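Local coordinates for putative secreted cellulose binding protein (Streptomyces coelicolor, PDB 4OY7), which oxidatively cleaves glycosidic bonds in cellulose with a copper cofactor, the chain described being its AA10 lytic polysaccharide monooxygenase domain, at residues W89-L94 against C188-F193; V102-W107 against M174-S179. One frame throughout, in Å; residues are numbered along the deposited sequence.

Contact 1: W89-L94 against C188-F193; sequences WPRTHL and CSDVVF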
loop_
_atom_site.group_PDB
_atom_site.type_symbol
_atom_site.label_atom_id
_atom_site.label_comp_id
_atom_site.label_asym_id
_atom_site.label_seq_id
_atom_site.Cartn_x
_atom_site.Cartn_y
_atom_site.Cartn_z
ATOM N N TRP A 89 2.939 2.149 -12.875
ATOM C CA TRP A 89 3.232 1.253 -11.767
ATOM C C TRP A 89 2.561 -0.105 -12.017
ATOM O O TRP A 89 1.589 -0.184 -12.786
ATOM C CB TRP A 89 2.681 1.806 -10.456
ATOM C CG TRP A 89 3.366 2.996 -9.873
ATOM C CD1 TRP A 89 2.965 4.310 -9.950
ATOM C CD2 TRP A 89 4.548 2.996 -9.063
ATOM N NE1 TRP A 89 3.826 5.108 -9.255
ATOM C CE2 TRP A 89 4.825 4.341 -8.721
ATOM C CE3 TRP A 89 5.429 2.002 -8.638
ATOM C CZ2 TRP A 89 5.914 4.704 -7.898
ATOM C CZ3 TRP A 89 6.503 2.358 -7.844
ATOM C CH2 TRP A 89 6.767 3.722 -7.510
ATOM N N PRO A 90 3.093 -1.179 -11.417
ATOM C CA PRO A 90 2.374 -2.439 -11.483
ATOM C C PRO A 90 1.008 -2.300 -10.858
ATOM O O PRO A 90 0.854 -1.527 -9.948
ATOM C CB PRO A 90 3.242 -3.385 -10.634
ATOM C CG PRO A 90 4.573 -2.753 -10.570
ATOM C CD PRO A 90 4.315 -1.280 -10.612
ATOM N N ARG A 91 0.019 -3.048 -11.325
ATOM C CA ARG A 91 -1.303 -2.907 -10.758
ATOM C C ARG A 91 -2.047 -4.227 -10.735
ATOM O O ARG A 91 -1.761 -5.145 -11.501
ATOM C CB ARG A 91 -2.135 -1.863 -11.502
ATOM C CG ARG A 91 -2.569 -2.201 -12.931
ATOM C CD ARG A 91 -3.168 -0.997 -13.679
ATOM N NE ARG A 91 -2.184 0.083 -13.685
ATOM C CZ ARG A 91 -2.212 1.159 -12.898
ATOM N NH1 ARG A 91 -1.183 1.992 -12.914
ATOM N NH2 ARG A 91 -3.239 1.425 -12.097
ATOM N N THR A 92 -3.042 -4.263 -9.872
ATOM C CA THR A 92 -3.930 -5.400 -9.730
ATOM C C THR A 92 -5.237 -5.123 -10.473
ATOM O O THR A 92 -5.859 -4.076 -10.287
ATOM C CB THR A 92 -4.227 -5.666 -8.256
ATOM O OG1 THR A 92 -2.992 -5.868 -7.549
ATOM C CG2 THR A 92 -5.093 -6.934 -8.088
ATOM N N HIS A 93 -5.633 -6.097 -11.282
ATOM C CA HIS A 93 -6.850 -6.000 -12.071
ATOM C C HIS A 93 -8.017 -6.499 -11.232
ATOM O O HIS A 93 -7.981 -7.626 -10.716
ATOM C CB HIS A 93 -6.669 -6.806 -13.371
ATOM C CG HIS A 93 -5.624 -6.224 -14.268
ATOM N ND1 HIS A 93 -5.931 -5.604 -15.463
ATOM C CD2 HIS A 93 -4.278 -6.140 -14.135
ATOM C CE1 HIS A 93 -4.817 -5.160 -16.023
ATOM N NE2 HIS A 93 -3.803 -5.458 -15.230
ATOM N N LEU A 94 -9.029 -5.636 -11.079
ATOM C CA LEU A 94 -10.195 -5.909 -10.227
ATOM C C LEU A 94 -11.501 -5.799 -10.959
ATOM O O LEU A 94 -11.599 -5.134 -11.980
ATOM C CB LEU A 94 -10.272 -4.882 -9.108
ATOM C CG LEU A 94 -9.063 -4.787 -8.199
ATOM C CD1 LEU A 94 -9.275 -3.711 -7.157
ATOM C CD2 LEU A 94 -8.833 -6.130 -7.547
ATOM N N CYS A 188 -0.073 1.809 -0.279
ATOM C CA CYS A 188 -0.698 2.312 -1.522
ATOM C C CYS A 188 -0.679 1.249 -2.594
ATOM O O CYS A 188 0.389 0.752 -2.941
ATOM C CB CYS A 188 0.076 3.496 -2.038
ATOM S SG CYS A 188 -0.247 5.072 -1.173
ATOM N N SER A 189 -1.851 0.894 -3.103
ATOM C CA SER A 189 -1.986 -0.173 -4.095
ATOM C C SER A 189 -2.674 0.362 -5.356
ATOM O O SER A 189 -3.817 0.795 -5.334
ATOM C CB SER A 189 -2.821 -1.300 -3.512
ATOM O OG SER A 189 -2.235 -1.799 -2.318
ATOM N N ASP A 190 -1.947 0.301 -6.465
ATOM C CA ASP A 190 -2.500 0.621 -7.755
ATOM C C ASP A 190 -3.391 -0.495 -8.250
ATOM O O ASP A 190 -3.005 -1.683 -8.212
ATOM C CB ASP A 190 -1.380 0.852 -8.754
ATOM C CG ASP A 190 -0.590 2.100 -8.443
ATOM O OD1 ASP A 190 0.495 1.960 -7.873
ATOM O OD2 ASP A 190 -1.077 3.220 -8.693
ATOM N N VAL A 191 -4.578 -0.136 -8.724
ATOM C CA VAL A 191 -5.556 -1.115 -9.218
ATOM C C VAL A 191 -6.186 -0.573 -10.494
ATOM O O VAL A 191 -6.045 0.630 -10.821
ATOM C CB VAL A 191 -6.650 -1.437 -8.176
ATOM C CG1 VAL A 191 -5.999 -1.866 -6.862
ATOM C CG2 VAL A 191 -7.610 -0.270 -7.978
ATOM N N VAL A 192 -6.857 -1.446 -11.228
ATOM C CA VAL A 192 -7.691 -1.022 -12.358
ATOM C C VAL A 192 -8.964 -1.834 -12.326
ATOM O O VAL A 192 -8.925 -3.054 -12.141
ATOM C CB VAL A 192 -6.957 -1.116 -13.721
ATOM C CG1 VAL A 192 -6.395 -2.501 -13.962
ATOM C CG2 VAL A 192 -7.864 -0.700 -14.867
ATOM N N PHE A 193 -10.090 -1.141 -12.479
ATOM C CA PHE A 193 -11.402 -1.772 -12.514
ATOM C C PHE A 193 -11.744 -2.086 -13.968
ATOM O O PHE A 193 -12.524 -1.363 -14.639
ATOM C CB PHE A 193 -12.470 -0.874 -11.882
ATOM C CG PHE A 193 -12.319 -0.686 -10.395
ATOM C CD1 PHE A 193 -12.665 -1.709 -9.505
ATOM C CD2 PHE A 193 -11.867 0.520 -9.882
ATOM C CE1 PHE A 193 -12.543 -1.505 -8.141
ATOM C CE2 PHE A 193 -11.759 0.725 -8.519
ATOM C CZ PHE A 193 -12.081 -0.302 -7.655
HETATM O O HOH W 1 2.133 -0.478 -7.992
HETATM O O HOH W 2 -3.415 3.461 -10.090
HETATM O O HOH W 3 -0.191 3.868 -11.304
HETATM O O HOH W 4 -2.252 -3.568 -6.349
#

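Contact 2: V102-W107 against M174-S179; sequences VEYSNW and MQWVRS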
loop_
_atom_site.group_PDB
_atom_site.type_symbol
_atom_site.label_atom_id
_atom_site.label_comp_id
_atom_site.label_asym_id
_atom_site.label_seq_id
_atom_site.Cartn_x
_atom_site.Cartn_y
_atom_site.Cartn_z
ATOM N N VAL A 102 -8.571 -9.786 0.771
ATOM C CA VAL A 102 -7.465 -8.838 0.994
ATOM C C VAL A 102 -6.424 -9.502 1.898
ATOM O O VAL A 102 -6.800 -10.255 2.790
ATOM C CB VAL A 102 -7.974 -7.524 1.635
ATOM C CG1 VAL A 102 -6.812 -6.613 2.069
ATOM C CG2 VAL A 102 -8.922 -6.788 0.690
ATOM N N GLU A 103 -5.135 -9.271 1.602
ATOM C CA GLU A 103 -4.006 -9.804 2.373
ATOM C C GLU A 103 -3.093 -8.666 2.725
ATOM O O GLU A 103 -2.826 -7.835 1.860
ATOM C CB GLU A 103 -3.237 -10.860 1.556
ATOM C CG GLU A 103 -4.124 -12.059 1.285
ATOM C CD GLU A 103 -3.416 -13.345 0.846
ATOM O OE1 GLU A 103 -2.182 -13.449 0.858
ATOM O OE2 GLU A 103 -4.121 -14.284 0.475
ATOM N N TYR A 104 -2.719 -8.556 3.998
ATOM C CA TYR A 104 -1.815 -7.511 4.447
ATOM C C TYR A 104 -0.690 -8.154 5.237
ATOM O O TYR A 104 -0.951 -9.011 6.084
ATOM C CB TYR A 104 -2.571 -6.491 5.293
ATOM C CG TYR A 104 -1.863 -5.173 5.527
ATOM C CD1 TYR A 104 -0.785 -5.099 6.407
ATOM C CD2 TYR A 104 -2.294 -3.997 4.926
ATOM C CE1 TYR A 104 -0.128 -3.912 6.637
ATOM C CE2 TYR A 104 -1.668 -2.804 5.177
ATOM C CZ TYR A 104 -0.571 -2.767 6.023
ATOM O OH TYR A 104 0.068 -1.579 6.269
ATOM N N SER A 105 0.562 -7.821 4.910
ATOM C CA SER A 105 1.705 -8.474 5.532
ATOM C C SER A 105 1.680 -8.392 7.045
ATOM O O SER A 105 1.411 -7.358 7.590
ATOM C CB SER A 105 3.011 -7.846 5.032
ATOM O OG SER A 105 4.132 -8.320 5.757
ATOM N N ASN A 106 2.002 -9.509 7.710
ATOM C CA ASN A 106 2.238 -9.490 9.162
ATOM C C ASN A 106 3.723 -9.684 9.471
ATOM O O ASN A 106 4.081 -10.473 10.344
ATOM C CB ASN A 106 1.399 -10.547 9.894
ATOM C CG ASN A 106 1.759 -11.955 9.503
ATOM O OD1 ASN A 106 2.564 -12.163 8.600
ATOM N ND2 ASN A 106 1.142 -12.929 10.153
ATOM N N TRP A 107 4.589 -8.976 8.740
ATOM C CA TRP A 107 6.027 -9.165 8.938
ATOM C C TRP A 107 6.405 -8.973 10.416
ATOM O O TRP A 107 7.205 -9.737 10.950
ATOM C CB TRP A 107 6.853 -8.254 8.004
ATOM C CG TRP A 107 8.316 -8.642 7.975
ATOM C CD1 TRP A 107 9.361 -7.942 8.521
ATOM C CD2 TRP A 107 8.887 -9.841 7.423
ATOM N NE1 TRP A 107 10.544 -8.617 8.309
ATOM C CE2 TRP A 107 10.278 -9.796 7.665
ATOM C CE3 TRP A 107 8.354 -10.959 6.752
ATOM C CZ2 TRP A 107 11.151 -10.823 7.254
ATOM C CZ3 TRP A 107 9.219 -11.981 6.362
ATOM C CH2 TRP A 107 10.605 -11.899 6.603
ATOM N N MET A 174 -4.224 2.276 2.473
ATOM C CA MET A 174 -4.534 1.748 3.798
ATOM C C MET A 174 -3.626 2.344 4.836
ATOM O O MET A 174 -2.411 2.543 4.585
ATOM C CB MET A 174 -4.427 0.233 3.852
ATOM C CG MET A 174 -5.073 -0.479 2.696
ATOM S SD MET A 174 -5.108 -2.264 2.980
ATOM C CE MET A 174 -5.492 -2.798 1.325
ATOM N N GLN A 175 -4.221 2.669 5.967
ATOM C CA GLN A 175 -3.480 3.126 7.140
ATOM C C GLN A 175 -3.722 2.112 8.240
ATOM O O GLN A 175 -4.863 1.823 8.626
ATOM C CB GLN A 175 -3.885 4.532 7.571
ATOM C CG GLN A 175 -2.911 5.158 8.548
ATOM C CD GLN A 175 -3.239 6.610 8.846
ATOM O OE1 GLN A 175 -3.921 7.278 8.058
ATOM N NE2 GLN A 175 -2.727 7.125 9.973
ATOM N N TRP A 176 -2.627 1.506 8.693
ATOM C CA TRP A 176 -2.657 0.537 9.752
ATOM C C TRP A 176 -2.380 1.287 11.037
ATOM O O TRP A 176 -1.257 1.762 11.254
ATOM C CB TRP A 176 -1.582 -0.532 9.531
ATOM C CG TRP A 176 -1.600 -1.669 10.497
ATOM C CD1 TRP A 176 -2.590 -2.000 11.397
ATOM C CD2 TRP A 176 -0.584 -2.674 10.635
ATOM N NE1 TRP A 176 -2.231 -3.132 12.087
ATOM C CE2 TRP A 176 -1.011 -3.564 11.639
ATOM C CE3 TRP A 176 0.656 -2.905 9.999
ATOM C CZ2 TRP A 176 -0.252 -4.661 12.026
ATOM C CZ3 TRP A 176 1.395 -3.962 10.388
ATOM C CH2 TRP A 176 0.939 -4.851 11.379
ATOM N N VAL A 177 -3.403 1.390 11.869
ATOM C CA VAL A 177 -3.363 2.194 13.080
ATOM C C VAL A 177 -3.263 1.277 14.279
ATOM O O VAL A 177 -4.227 0.600 14.669
ATOM C CB VAL A 177 -4.603 3.108 13.149
ATOM C CG1 VAL A 177 -4.559 3.985 14.400
ATOM C CG2 VAL A 177 -4.669 3.905 11.857
ATOM N N ARG A 178 -2.060 1.196 14.840
ATOM C CA ARG A 178 -1.845 0.374 16.017
ATOM C C ARG A 178 -2.660 0.902 17.178
ATOM O O ARG A 178 -2.831 2.104 17.332
ATOM C CB ARG A 178 -0.349 0.331 16.399
ATOM C CG ARG A 178 0.487 -0.505 15.438
ATOM C CD ARG A 178 1.972 -0.499 15.811
ATOM N NE ARG A 178 2.209 -1.119 17.117
ATOM C CZ ARG A 178 3.418 -1.244 17.674
ATOM N NH1 ARG A 178 4.510 -0.804 17.061
ATOM N NH2 ARG A 178 3.535 -1.776 18.882
ATOM N N SER A 179 -3.192 -0.015 17.959
ATOM C CA SER A 179 -3.907 0.354 19.185
ATOM C C SER A 179 -2.981 0.457 20.389
ATOM O O SER A 179 -3.411 0.927 21.443
ATOM C CB SER A 179 -5.039 -0.623 19.463
ATOM O OG SER A 179 -4.513 -1.920 19.574
#

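Contact 1: W89-L94 against C188-F193
V192 lays its CG1 methyl over one face of the H93 imidazole, 3.7 Å from the ring centroid, a CH-pi contact with the two side chains running side by side. The same methyl meets CD of R91, whose chain crosses V192 at about a right angle. R91 starts from the crowded position between its backbone N and carbonyl carbon and bends at chi3 (57°), which brings NH2 to the carbonyl O of V191 at 3.2 Å. That oxygen lies in the guanidinium plane, although the donor stands above the carbonyl plane and the bond is bent (136°).

On the sheet face of T92 and V191, CD1 of L94 packs on CB of V191 at 3.6 Å. The backbones pair in parallel: T92 N bonds in plane to a lone pair of D190 O (3.1 Å), V192 N returns to T92 O (3.0 Å), and L94 N meets V192 O at 2.8 Å, nearly along the C=O axis. Strand 92-94 is thus added alongside strand 184-193.

D190 forms its salt bridge with R10 through OD1, while two waters join OD2 to NH1 and NH2 of R91. OD2 of D190 is 4.4 Å from NH1 of R91, too far for a salt bridge; one arginine held directly and another through water would probably keep the carboxylate ionised.

Contact 2: V102-W107 against M174-S179
Strands 102-105 and 174-178 run 10.8 Å apart at closest approach, their directions inclined by 55°, and no hydrogen bond joins them; even the nearest CA pair, Y104 and M174, is 9.7 Å apart. This is the spacing of facing sheets in a beta-sandwich, here the immunoglobulin-like core of the AA10 fold, and mainly side chains fill it. Y104 carries most of the contact. Its CG is anti to the backbone N (chi1 -165°), which sends the ring across the interior to two partners. On one flank SD of M174 lies in the ring plane 3.8 Å from CD2 of Y104, a Met-aromatic contact made at the edge. On the other, CE1 of Y104 approaches CE3 of W176 at 3.6 Å. The phenol turns its edge toward the indole face in an offset edge-to-face pair, the centroids of the Y104 ring and the six-membered ring of W176 5.4 Å apart and the planes at 70°. S105 O, near CZ3 of W176, is buried without a polar partner. CE of M174 meets CG1 of V102 tip to tip at 4.1 Å. An alanine at Y104 would remove the whole ring and would probably leave both the thioether and the indole less firmly packed. W176 also meets the ring of H110, a copper ligand, and its side chain lies about 5 Å from the metal, a second shell to the copper site. F114 of strand 112-119 stacks on W176, F185 of strand 184-193 touches both aromatics, and strands 4-6 and 155-161 flank 102-105 within its own sheet.

The two contacts illustrate two ways a beta-sandwich is held together: within a sheet and between sheets. Contact 1 is partly buried, and its backbone hydrogen bonds, waters and charged groups belong to the pairing of two strands within one sheet, away from the copper site. Contact 2 is wholly buried, joins opposite sheets and relies on aromatic, thioether and aliphatic packing beside the copper centre. Their centres lie 18 Å apart on opposite sides of the chain's centre, yet they share a scaffold, since 168-178 and 184-193 are antiparallel neighbours in one sheet. Strands 92-94 and 99-105, successive in sequence, part to different sheets, and contact 2 is nested within the loop that contact 1 closes.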